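Local coordinates for protein uracil-DNA glycosylase (Sulfolobus tokodaii str. 7, PDB 4ZBY) that belongs to the uracil-DNA glycosylase superfamily and holds an iron/sulfur cluster and a bound uracil in a compact alpha/beta fold, at residues Gly60-Gln65 with Ala166-Asn171; Glu135-Ser138 with Lys142-Gly145; Glu36-Gly41 with Pro104-Gln109. One frame throughout, in Å; residues are numbered along the deposited sequence.

Contact 1: Gly60-Gln65 with Ala166-Asn171; sequences GKLLTQ and AAALYN
Leu62, on helix 58-71 of the alpha/beta glycosylase fold, meets Ala168 and Leu169 in the loop that runs from strand 155-162 to helix 172-190. Nothing but hydrocarbon meets between the two segments, and on the helix side a single methyl does all the touching: Leu62 CD2 lies 4.0 Å from Ala168 CB and 4.1 Å from Leu169 CD2. Leu62 points its CB at the loop, and with CG anti to the backbone N (chi1 175°) CD2 comes to lie against both partners. Leu169 has CG beside its backbone N instead (chi1 -73°); its CB does not aim squarely at the helix, yet CD2 swings closer, and the two leucines slide past one another in opposite directions. The nearest backbone approach is 7.6 Å, from Leu62 CA to Leu169 CA. Alanine suits position 168, where one buried methyl is all that meets Leu62 CD2. Arg175 of helix 172-190 packs on both Leu62 and Ala168, while Leu169 also rests on Ala58.

The loop is secured at both ends by polar groups. Ala166 N is hydrogen-bonded to ND1 of His164, a residue of the uracil pocket, and Asn171 is the N-cap of helix 172-190, its OD1 accepting from Leu174 N. Just before that cap, Leu169 CB sits 3.5 Å above one face of the Tyr170 ring, displaced toward its rim. The loop thus lies near the pocket, following His164 and linking the sheet to the last helix in an alpha/beta fold of the uracil-DNA glycosylase superfamily.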
ATOM      1  N   GLY A  60      -2.965   8.709  -7.445  1.00 21.22           N
ATOM      2  CA  GLY A  60      -2.531   7.490  -8.091  1.00 18.42           C
ATOM      3  C   GLY A  60      -1.716   7.680  -9.362  1.00 20.00           C
ATOM      4  O   GLY A  60      -0.780   6.902  -9.626  1.00 21.75           O
ATOM      5  N   LYS A  61      -2.088   8.668 -10.169  1.00 20.39           N
ATOM      6  CA  LYS A  61      -1.348   8.980 -11.391  1.00 21.92           C
ATOM      7  C   LYS A  61       0.074   9.434 -11.042  1.00 24.13           C
ATOM      8  O   LYS A  61       1.032   9.094 -11.747  1.00 22.42           O
ATOM      9  CB  LYS A  61      -2.080  10.034 -12.217  1.00 24.72           C
ATOM     10  CG  LYS A  61      -3.412   9.491 -12.791  1.00 27.35           C
ATOM     11  CD  LYS A  61      -4.281  10.589 -13.395  1.00 32.51           C
ATOM     12  CE  LYS A  61      -5.636  10.037 -13.836  1.00 35.86           C
ATOM     13  NZ  LYS A  61      -6.426  11.080 -14.563  1.00 43.70           N
ATOM     14  N   LEU A  62       0.214  10.154  -9.934  1.00 21.67           N
ATOM     15  CA  LEU A  62       1.543  10.568  -9.481  1.00 21.21           C
ATOM     16  C   LEU A  62       2.328   9.335  -9.040  1.00 19.67           C
ATOM     17  O   LEU A  62       3.506   9.195  -9.362  1.00 23.40           O
ATOM     18  CB  LEU A  62       1.448  11.577  -8.351  1.00 21.73           C
ATOM     19  CG  LEU A  62       2.772  12.000  -7.717  1.00 24.03           C
ATOM     20  CD1 LEU A  62       3.758  12.451  -8.773  1.00 28.76           C
ATOM     21  CD2 LEU A  62       2.475  13.132  -6.758  1.00 23.51           C
ATOM     22  N   LEU A  63       1.674   8.445  -8.298  1.00 18.49           N
ATOM     23  CA  LEU A  63       2.321   7.213  -7.895  1.00 17.31           C
ATOM     24  C   LEU A  63       2.808   6.437  -9.115  1.00 17.85           C
ATOM     25  O   LEU A  63       3.956   6.008  -9.156  1.00 18.84           O
ATOM     26  CB  LEU A  63       1.381   6.334  -7.069  1.00 16.52           C
ATOM     27  CG  LEU A  63       1.961   4.971  -6.695  1.00 15.53           C
ATOM     28  CD1 LEU A  63       3.177   5.102  -5.785  1.00 17.36           C
ATOM     29  CD2 LEU A  63       0.936   4.091  -6.018  1.00 16.54           C
ATOM     30  N   THR A  64       1.940   6.262 -10.112  1.00 18.06           N
ATOM     31  CA  THR A  64       2.343   5.547 -11.310  1.00 17.78           C
ATOM     32  C   THR A  64       3.559   6.182 -11.986  1.00 19.00           C
ATOM     33  O   THR A  64       4.499   5.483 -12.407  1.00 19.48           O
ATOM     34  CB  THR A  64       1.151   5.467 -12.293  1.00 20.74           C
ATOM     35  OG1 THR A  64       0.068   4.847 -11.611  1.00 21.66           O
ATOM     36  CG2 THR A  64       1.530   4.652 -13.516  1.00 23.18           C
ATOM     37  N   GLN A  65       3.576   7.509 -12.044  1.00 20.47           N
ATOM     38  CA  GLN A  65       4.677   8.225 -12.666  1.00 23.20           C
ATOM     39  C   GLN A  65       5.979   7.984 -11.905  1.00 22.24           C
ATOM     40  O   GLN A  65       7.015   7.765 -12.522  1.00 22.12           O
ATOM     41  CB  GLN A  65       4.382   9.729 -12.760  1.00 26.89           C
ATOM     42  CG  GLN A  65       5.511  10.517 -13.407  1.00 29.26           C
ATOM     43  CD  GLN A  65       5.251  12.016 -13.425  1.00 35.99           C
ATOM     44  OE1 GLN A  65       4.276  12.502 -12.843  1.00 37.98           O
ATOM     45  NE2 GLN A  65       6.124  12.754 -14.090  1.00 40.37           N
ATOM     46  N   ALA A 166      -0.826  11.641  -2.326  1.00 21.67           N
ATOM     47  CA  ALA A 166      -1.769  12.747  -2.269  1.00 24.31           C
ATOM     48  C   ALA A 166      -1.147  13.975  -1.595  1.00 29.11           C
ATOM     49  O   ALA A 166      -1.464  15.111  -1.959  1.00 30.69           O
ATOM     50  CB  ALA A 166      -3.017  12.312  -1.550  1.00 26.50           C
ATOM     51  N   ALA A 167      -0.236  13.757  -0.648  1.00 25.89           N
ATOM     52  CA  ALA A 167       0.371  14.877   0.074  1.00 27.94           C
ATOM     53  C   ALA A 167       1.360  15.640  -0.795  1.00 27.63           C
ATOM     54  O   ALA A 167       1.746  16.764  -0.471  1.00 29.53           O
ATOM     55  CB  ALA A 167       1.068  14.386   1.352  1.00 29.70           C
ATOM     56  N   ALA A 168       1.759  15.025  -1.902  1.00 25.17           N
ATOM     57  CA  ALA A 168       2.766  15.605  -2.780  1.00 25.28           C
ATOM     58  C   ALA A 168       2.161  16.315  -3.985  1.00 27.70           C
ATOM     59  O   ALA A 168       2.859  16.978  -4.745  1.00 26.24           O
ATOM     60  CB  ALA A 168       3.720  14.533  -3.242  1.00 28.29           C
ATOM     61  N   LEU A 169       0.856  16.181  -4.156  1.00 26.61           N
ATOM     62  CA  LEU A 169       0.187  16.780  -5.305  1.00 28.83           C
ATOM     63  C   LEU A 169       0.344  18.296  -5.392  1.00 32.82           C
ATOM     64  O   LEU A 169       0.573  18.831  -6.469  1.00 32.86           O
ATOM     65  CB  LEU A 169      -1.297  16.425  -5.277  1.00 29.63           C
ATOM     66  CG  LEU A 169      -1.649  14.986  -5.642  1.00 29.41           C
ATOM     67  CD1 LEU A 169      -3.132  14.760  -5.369  1.00 27.56           C
ATOM     68  CD2 LEU A 169      -1.322  14.720  -7.105  1.00 30.39           C
ATOM     69  N   TYR A 170       0.222  18.990  -4.268  1.00 34.53           N
ATOM     70  CA  TYR A 170       0.245  20.450  -4.298  1.00 36.76           C
ATOM     71  C   TYR A 170       1.312  21.016  -3.373  1.00 37.86           C
ATOM     72  O   TYR A 170       1.169  22.106  -2.843  1.00 39.65           O
ATOM     73  CB  TYR A 170      -1.139  21.003  -3.934  1.00 38.97           C
ATOM     74  CG  TYR A 170      -2.258  20.272  -4.641  1.00 39.29           C
ATOM     75  CD1 TYR A 170      -2.557  20.537  -5.973  1.00 43.38           C
ATOM     76  CD2 TYR A 170      -2.999  19.304  -3.984  1.00 39.89           C
ATOM     77  CE1 TYR A 170      -3.575  19.858  -6.631  1.00 43.38           C
ATOM     78  CE2 TYR A 170      -4.014  18.619  -4.627  1.00 42.98           C
ATOM     79  CZ  TYR A 170      -4.299  18.897  -5.950  1.00 46.33           C
ATOM     80  OH  TYR A 170      -5.309  18.195  -6.584  1.00 48.95           O
ATOM     81  N   ASN A 171       2.396  20.271  -3.209  1.00 34.27           N
ATOM     82  CA  ASN A 171       3.482  20.656  -2.315  1.00 35.73           C
ATOM     83  C   ASN A 171       4.805  20.255  -2.940  1.00 36.65           C
ATOM     84  O   ASN A 171       5.248  19.112  -2.771  1.00 34.59           O
ATOM     85  CB  ASN A 171       3.294  19.982  -0.955  1.00 37.29           C
ATOM     86  CG  ASN A 171       4.284  20.456   0.079  1.00 42.45           C
ATOM     87  OD1 ASN A 171       5.396  20.872  -0.243  1.00 44.55           O
ATOM     88  ND2 ASN A 171       3.886  20.385   1.342  1.00 43.85           N
TER

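Contact 2: Glu135-Ser138 with Lys142-Gly145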
ATOM      1  N   GLU A 135       7.483  -2.956  15.312  1.00 31.49           N
ATOM      2  CA  GLU A 135       8.354  -1.795  15.212  1.00 27.95           C
ATOM      3  C   GLU A 135       7.628  -0.590  15.802  1.00 33.20           C
ATOM      4  O   GLU A 135       6.449  -0.400  15.553  1.00 28.98           O
ATOM      5  CB  GLU A 135       8.753  -1.553  13.754  1.00 27.08           C
ATOM      6  CG  GLU A 135       9.682  -0.364  13.505  1.00 32.95           C
ATOM      7  CD  GLU A 135      11.094  -0.578  14.029  1.00 40.48           C
ATOM      8  OE1 GLU A 135      11.485  -1.748  14.237  1.00 43.28           O
ATOM      9  OE2 GLU A 135      11.807   0.427  14.241  1.00 40.45           O
ATOM     10  N   ASN A 136       8.319   0.184  16.640  1.00 34.43           N
ATOM     11  CA  ASN A 136       7.690   1.345  17.261  1.00 34.04           C
ATOM     12  C   ASN A 136       7.263   2.416  16.245  1.00 34.11           C
ATOM     13  O   ASN A 136       8.051   2.843  15.388  1.00 32.57           O
ATOM     14  CB  ASN A 136       8.634   1.957  18.293  1.00 33.23           C
ATOM     15  CG  ASN A 136       7.999   3.109  19.017  1.00 37.35           C
ATOM     16  OD1 ASN A 136       7.015   2.927  19.726  1.00 36.84           O
ATOM     17  ND2 ASN A 136       8.534   4.307  18.818  1.00 37.20           N
ATOM     18  N   PHE A 137       6.004   2.844  16.331  1.00 30.19           N
ATOM     19  CA  PHE A 137       5.528   3.896  15.450  1.00 29.23           C
ATOM     20  C   PHE A 137       5.267   5.171  16.238  1.00 28.99           C
ATOM     21  O   PHE A 137       4.448   5.186  17.154  1.00 30.27           O
ATOM     22  CB  PHE A 137       4.263   3.458  14.713  1.00 28.61           C
ATOM     23  CG  PHE A 137       3.713   4.504  13.766  1.00 24.53           C
ATOM     24  CD1 PHE A 137       4.197   4.612  12.488  1.00 22.92           C
ATOM     25  CD2 PHE A 137       2.739   5.408  14.192  1.00 26.09           C
ATOM     26  CE1 PHE A 137       3.719   5.572  11.629  1.00 23.10           C
ATOM     27  CE2 PHE A 137       2.255   6.364  13.342  1.00 24.57           C
ATOM     28  CZ  PHE A 137       2.732   6.444  12.042  1.00 22.80           C
ATOM     29  N   SER A 138       5.991   6.224  15.869  1.00 29.10           N
ATOM     30  CA  SER A 138       5.842   7.552  16.447  1.00 32.02           C
ATOM     31  C   SER A 138       4.933   8.394  15.555  1.00 29.38           C
ATOM     32  O   SER A 138       3.783   8.641  15.889  1.00 29.85           O
ATOM     33  CB  SER A 138       7.208   8.213  16.614  1.00 36.43           C
ATOM     34  OG  SER A 138       7.961   8.080  15.421  1.00 34.26           O
ATOM     35  N   LYS A 142       8.377  11.109  11.390  1.00 28.45           N
ATOM     36  CA  LYS A 142       9.572  10.695  12.129  1.00 29.06           C
ATOM     37  C   LYS A 142      10.139   9.384  11.609  1.00 29.72           C
ATOM     38  O   LYS A 142      11.328   9.090  11.816  1.00 30.80           O
ATOM     39  CB  LYS A 142       9.252  10.562  13.615  1.00 30.89           C
ATOM     40  CG  LYS A 142       9.240  11.894  14.334  1.00 32.64           C
ATOM     41  CD  LYS A 142       8.757  11.751  15.761  1.00 34.16           C
ATOM     42  CE  LYS A 142       8.804  13.080  16.477  1.00 38.60           C
ATOM     43  NZ  LYS A 142       8.380  12.942  17.882  1.00 38.05           N
ATOM     44  N   VAL A 143       9.308   8.591  10.942  1.00 26.70           N
ATOM     45  CA  VAL A 143       9.754   7.258  10.569  1.00 24.76           C
ATOM     46  C   VAL A 143       9.970   7.074   9.078  1.00 26.00           C
ATOM     47  O   VAL A 143      10.588   6.095   8.679  1.00 27.80           O
ATOM     48  CB  VAL A 143       8.779   6.154  11.063  1.00 25.59           C
ATOM     49  CG1 VAL A 143       8.472   6.321  12.565  1.00 30.00           C
ATOM     50  CG2 VAL A 143       7.499   6.088  10.190  1.00 27.69           C
ATOM     51  N   ARG A 144       9.466   7.985   8.247  1.00 25.76           N
ATOM     52  CA  ARG A 144       9.628   7.809   6.797  1.00 24.87           C
ATOM     53  C   ARG A 144      11.076   7.990   6.358  1.00 25.65           C
ATOM     54  O   ARG A 144      11.911   8.593   7.090  1.00 24.27           O
ATOM     55  CB  ARG A 144       8.734   8.788   6.020  1.00 25.32           C
ATOM     56  CG  ARG A 144       9.051  10.277   6.292  1.00 26.41           C
ATOM     57  CD  ARG A 144       9.189  11.073   4.981  1.00 27.19           C
ATOM     58  NE  ARG A 144      10.422  10.754   4.265  1.00 26.71           N
ATOM     59  CZ  ARG A 144      11.597  11.334   4.485  1.00 27.94           C
ATOM     60  NH1 ARG A 144      11.733  12.259   5.432  1.00 28.19           N
ATOM     61  NH2 ARG A 144      12.659  10.974   3.772  1.00 29.32           N
ATOM     62  N   GLY A 145      11.368   7.437   5.175  1.00 27.92           N
ATOM     63  CA  GLY A 145      12.589   7.733   4.452  1.00 28.07           C
ATOM     64  C   GLY A 145      13.747   6.820   4.800  1.00 28.66           C
ATOM     65  O   GLY A 145      14.893   7.086   4.445  1.00 28.08           O
TER
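Lys142 and Ser138 face each other where the loop after helix 123-133 enters the short helix 140-143, at the surface of the alpha/beta fold. The lysine can be followed outward along the serine. Its CB makes the closest approach, 3.3 Å from Ser138 OG. CG, placed beside the backbone N by chi1 of -80°, draws off to 4.2 Å from Ser138 OG. At CD the chain comes alongside again, 3.8 Å from Ser138 OG and 4.0 Å from Ser138 CB. From there the extended chain carries CE and NZ on past the serine, which suits an exposed lysine: its methylenes pack while its charge is held out from the loop and short helix.

Ser138 is small enough to lie against two neighbours at once. Its OG takes the rotamer between backbone N and carbonyl carbon (chi1 48°), and besides the lysine it meets Val143 CG1 at 3.4 Å. Ser139, just ahead of the helix, receives a hydrogen bond at OG from Lys142 N in its first turn.

Val143 is the buried member and splits its two methyls between two partners. While CG1 faces the serine, CG2 turns to the aromatic ring of Phe137, and the two side chains cross at about a right angle. Both residues also pack on Thr126 of helix 123-133, so the loop and short helix are folded back onto that helix. Apolar groups suit both places, since ring and methyls close together on Thr126. Beyond the helix end Arg144 leaves helical geometry, and its NH2 forms a salt bridge with Asp181. The Phe137 ring is approached obliquely, with Val143 CG2 lying 4.1 Å from Phe137 CE1.

Contact 3: Glu36-Gly41 with Pro104-Gln109; sequences EIMFVG and PYLDRQ
Met38 and Val40 send their side chains from the same face of strand 37-41 into Leu106 and Gln109 of helix 96-113. Met38 is fully stretched, with CG anti to the backbone N (chi1 179°) and the rest of the chain straight, so its terminal methyl spans the gap: CE lies 3.7 Å from Leu106 CD1 and 4.1 Å from Gln109 CB. A long, unbranched side chain suits this place, since the Met38 and Gln109 CA atoms stand 9.7 Å apart. Val40, nearer the helix, needs only its short branches; it meets Leu106 tip to tip, CG1 being 3.8 Å from Leu106 CD2.

The helix belongs to a beta-alpha-beta crossover joining parallel strands 79-82 and 117-121, and it passes over the strand between them, running nearly antiparallel to it (173°) with the axes 11.6 Å apart. With CG anti to the backbone N (chi1 177°), Leu106 presents both methyls to this strand: CD1 serves both Met38 CE and Val40 CG2, the latter at 4.1 Å, while CD2 takes Val40 CG1. Gln109 offers the strand just its CB; its buried amide is satisfied by NE2 bonding to Pro28 O and OE1 to Lys85 NZ.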
ATOM      1  N   GLU A  36       8.305  -8.082  -6.590  1.00 16.16           N
ATOM      2  CA  GLU A  36       9.314  -7.788  -5.562  1.00 15.90           C
ATOM      3  C   GLU A  36       8.951  -6.578  -4.726  1.00 16.18           C
ATOM      4  O   GLU A  36       9.414  -6.462  -3.586  1.00 16.54           O
ATOM      5  CB  GLU A  36      10.670  -7.583  -6.201  1.00 21.78           C
ATOM      6  CG  GLU A  36      11.223  -8.904  -6.697  1.00 26.86           C
ATOM      7  CD  GLU A  36      12.616  -8.775  -7.263  1.00 35.65           C
ATOM      8  OE1 GLU A  36      13.122  -7.640  -7.335  1.00 37.01           O
ATOM      9  OE2 GLU A  36      13.201  -9.817  -7.612  1.00 43.05           O
ATOM     10  N   ILE A  37       8.170  -5.657  -5.285  1.00 13.73           N
ATOM     11  CA  ILE A  37       7.748  -4.468  -4.527  1.00 14.85           C
ATOM     12  C   ILE A  37       6.235  -4.406  -4.400  1.00 15.69           C
ATOM     13  O   ILE A  37       5.490  -4.471  -5.377  1.00 14.17           O
ATOM     14  CB  ILE A  37       8.237  -3.162  -5.175  1.00 15.38           C
ATOM     15  CG1 ILE A  37       9.733  -3.251  -5.496  1.00 17.84           C
ATOM     16  CG2 ILE A  37       7.873  -1.963  -4.272  1.00 16.67           C
ATOM     17  CD1 ILE A  37      10.328  -2.007  -6.189  1.00 16.43           C
ATOM     18  N   MET A  38       5.784  -4.259  -3.172  1.00 13.99           N
ATOM     19  CA  MET A  38       4.366  -4.177  -2.889  1.00 15.16           C
ATOM     20  C   MET A  38       4.123  -2.779  -2.318  1.00 14.50           C
ATOM     21  O   MET A  38       4.868  -2.332  -1.438  1.00 15.61           O
ATOM     22  CB  MET A  38       3.975  -5.302  -1.914  1.00 16.72           C
ATOM     23  CG  MET A  38       2.538  -5.357  -1.501  1.00 22.21           C
ATOM     24  SD  MET A  38       2.311  -6.901  -0.535  1.00 25.61           S
ATOM     25  CE  MET A  38       0.586  -6.671  -0.192  1.00 25.60           C
ATOM     26  N   PHE A  39       3.131  -2.065  -2.846  1.00 14.08           N
ATOM     27  CA  PHE A  39       2.765  -0.720  -2.350  1.00 12.67           C
ATOM     28  C   PHE A  39       1.473  -0.825  -1.583  1.00 14.49           C
ATOM     29  O   PHE A  39       0.518  -1.435  -2.058  1.00 15.54           O
ATOM     30  CB  PHE A  39       2.593   0.265  -3.520  1.00 14.81           C
ATOM     31  CG  PHE A  39       3.859   0.491  -4.281  1.00 15.68           C
ATOM     32  CD1 PHE A  39       4.706   1.535  -3.934  1.00 15.53           C
ATOM     33  CD2 PHE A  39       4.228  -0.383  -5.277  1.00 15.11           C
ATOM     34  CE1 PHE A  39       5.906   1.727  -4.607  1.00 15.27           C
ATOM     35  CE2 PHE A  39       5.430  -0.209  -5.967  1.00 15.14           C
ATOM     36  CZ  PHE A  39       6.260   0.849  -5.627  1.00 14.48           C
ATOM     37  N   VAL A  40       1.432  -0.229  -0.406  1.00 13.01           N
ATOM     38  CA  VAL A  40       0.202  -0.272   0.394  1.00 14.62           C
ATOM     39  C   VAL A  40      -0.207   1.119   0.800  1.00 15.16           C
ATOM     40  O   VAL A  40       0.524   1.794   1.524  1.00 16.82           O
ATOM     41  CB  VAL A  40       0.380  -1.128   1.677  1.00 14.97           C
ATOM     42  CG1 VAL A  40      -0.954  -1.293   2.416  1.00 14.85           C
ATOM     43  CG2 VAL A  40       0.975  -2.492   1.332  1.00 14.54           C
ATOM     44  N   GLY A  41      -1.381   1.542   0.337  1.00 13.34           N
ATOM     45  CA  GLY A  41      -1.933   2.820   0.762  1.00 14.05           C
ATOM     46  C   GLY A  41      -2.948   2.696   1.880  1.00 16.71           C
ATOM     47  O   GLY A  41      -3.041   1.688   2.574  1.00 15.49           O
ATOM     48  N   PRO A 104      -7.062  -8.325   7.673  1.00 20.82           N
ATOM     49  CA  PRO A 104      -6.646  -9.709   7.401  1.00 22.62           C
ATOM     50  C   PRO A 104      -6.493 -10.025   5.913  1.00 24.96           C
ATOM     51  O   PRO A 104      -5.719 -10.929   5.570  1.00 22.32           O
ATOM     52  CB  PRO A 104      -7.770 -10.538   8.019  1.00 25.36           C
ATOM     53  CG  PRO A 104      -8.236  -9.703   9.174  1.00 26.95           C
ATOM     54  CD  PRO A 104      -8.178  -8.282   8.638  1.00 23.14           C
ATOM     55  N   TYR A 105      -7.186  -9.286   5.045  1.00 20.47           N
ATOM     56  CA  TYR A 105      -6.993  -9.454   3.604  1.00 17.57           C
ATOM     57  C   TYR A 105      -5.586  -9.058   3.210  1.00 17.08           C
ATOM     58  O   TYR A 105      -4.936  -9.767   2.453  1.00 16.98           O
ATOM     59  CB  TYR A 105      -7.989  -8.607   2.802  1.00 17.91           C
ATOM     60  CG  TYR A 105      -9.442  -9.066   2.874  1.00 19.92           C
ATOM     61  CD1 TYR A 105      -9.768 -10.402   2.670  1.00 20.77           C
ATOM     62  CD2 TYR A 105     -10.475  -8.153   3.120  1.00 20.08           C
ATOM     63  CE1 TYR A 105     -11.078 -10.837   2.678  1.00 22.89           C
ATOM     64  CE2 TYR A 105     -11.799  -8.573   3.137  1.00 21.23           C
ATOM     65  CZ  TYR A 105     -12.086  -9.933   2.912  1.00 22.00           C
ATOM     66  OH  TYR A 105     -13.382 -10.396   2.934  1.00 25.34           O
ATOM     67  N   LEU A 106      -5.119  -7.918   3.716  1.00 18.80           N
ATOM     68  CA  LEU A 106      -3.739  -7.499   3.433  1.00 16.44           C
ATOM     69  C   LEU A 106      -2.698  -8.513   3.975  1.00 18.00           C
ATOM     70  O   LEU A 106      -1.737  -8.845   3.286  1.00 18.62           O
ATOM     71  CB  LEU A 106      -3.490  -6.118   4.033  1.00 16.57           C
ATOM     72  CG  LEU A 106      -2.067  -5.569   3.884  1.00 16.26           C
ATOM     73  CD1 LEU A 106      -1.736  -5.417   2.426  1.00 18.27           C
ATOM     74  CD2 LEU A 106      -1.939  -4.230   4.607  1.00 18.04           C
ATOM     75  N   ASP A 107      -2.901  -8.970   5.205  1.00 18.48           N
ATOM     76  CA  ASP A 107      -2.069 -10.016   5.810  1.00 20.61           C
ATOM     77  C   ASP A 107      -1.971 -11.201   4.856  1.00 20.75           C
ATOM     78  O   ASP A 107      -0.891 -11.745   4.622  1.00 22.24           O
ATOM     79  CB  ASP A 107      -2.639 -10.514   7.135  1.00 24.58           C
ATOM     80  CG  ASP A 107      -2.645  -9.467   8.218  1.00 24.92           C
ATOM     81  OD1 ASP A 107      -1.944  -8.446   8.095  1.00 22.60           O
ATOM     82  OD2 ASP A 107      -3.349  -9.688   9.214  1.00 26.59           O
ATOM     83  N   ARG A 108      -3.118 -11.604   4.316  1.00 21.19           N
ATOM     84  CA  ARG A 108      -3.162 -12.767   3.433  1.00 22.09           C
ATOM     85  C   ARG A 108      -2.447 -12.490   2.125  1.00 20.52           C
ATOM     86  O   ARG A 108      -1.797 -13.386   1.561  1.00 20.50           O
ATOM     87  CB  ARG A 108      -4.610 -13.180   3.175  1.00 23.23           C
ATOM     88  CG  ARG A 108      -5.261 -13.785   4.412  1.00 22.19           C
ATOM     89  CD  ARG A 108      -6.774 -13.934   4.263  1.00 25.94           C
ATOM     90  NE  ARG A 108      -7.163 -14.722   3.094  1.00 24.50           N
ATOM     91  CZ  ARG A 108      -8.420 -14.842   2.684  1.00 25.76           C
ATOM     92  NH1 ARG A 108      -9.382 -14.218   3.355  1.00 24.65           N
ATOM     93  NH2 ARG A 108      -8.717 -15.570   1.614  1.00 25.86           N
ATOM     94  N   GLN A 109      -2.542 -11.252   1.650  1.00 18.10           N
ATOM     95  CA  GLN A 109      -1.903 -10.880   0.390  1.00 15.93           C
ATOM     96  C   GLN A 109      -0.384 -10.873   0.566  1.00 18.88           C
ATOM     97  O   GLN A 109       0.371 -11.365  -0.305  1.00 17.81           O
ATOM     98  CB  GLN A 109      -2.418  -9.512  -0.111  1.00 15.10           C
ATOM     99  CG  GLN A 109      -3.857  -9.579  -0.558  1.00 14.05           C
ATOM    100  CD  GLN A 109      -4.455  -8.212  -0.859  1.00 17.49           C
ATOM    101  OE1 GLN A 109      -4.225  -7.259  -0.115  1.00 17.80           O
ATOM    102  NE2 GLN A 109      -5.199  -8.105  -1.966  1.00 15.29           N
TER

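Contacts 1 and 3 touch through residues that take no part in either: Leu63 CD1 lies 4.3 Å from Phe39 CD1, so helix 58-71 packs on strand 37-41 from the face opposite helix 96-113. Their centres are 20 Å apart, and their segments alternate along the chain. Contact 2 is nested within the loop closed by contact 1, yet the nearest atoms of the two are about 9 Å apart; the nearest atoms of contacts 2 and 3 are about 11 Å apart. Contacts 1 and 3 both lie near the bound uracil: it touches Gly41 at the end of 36-41, and the Leu169 side chain is about 9 Å away. Segment 104-109 also holds Tyr105, which touches the iron/sulfur cluster, while the Leu106 side chain is about 9 Å from it.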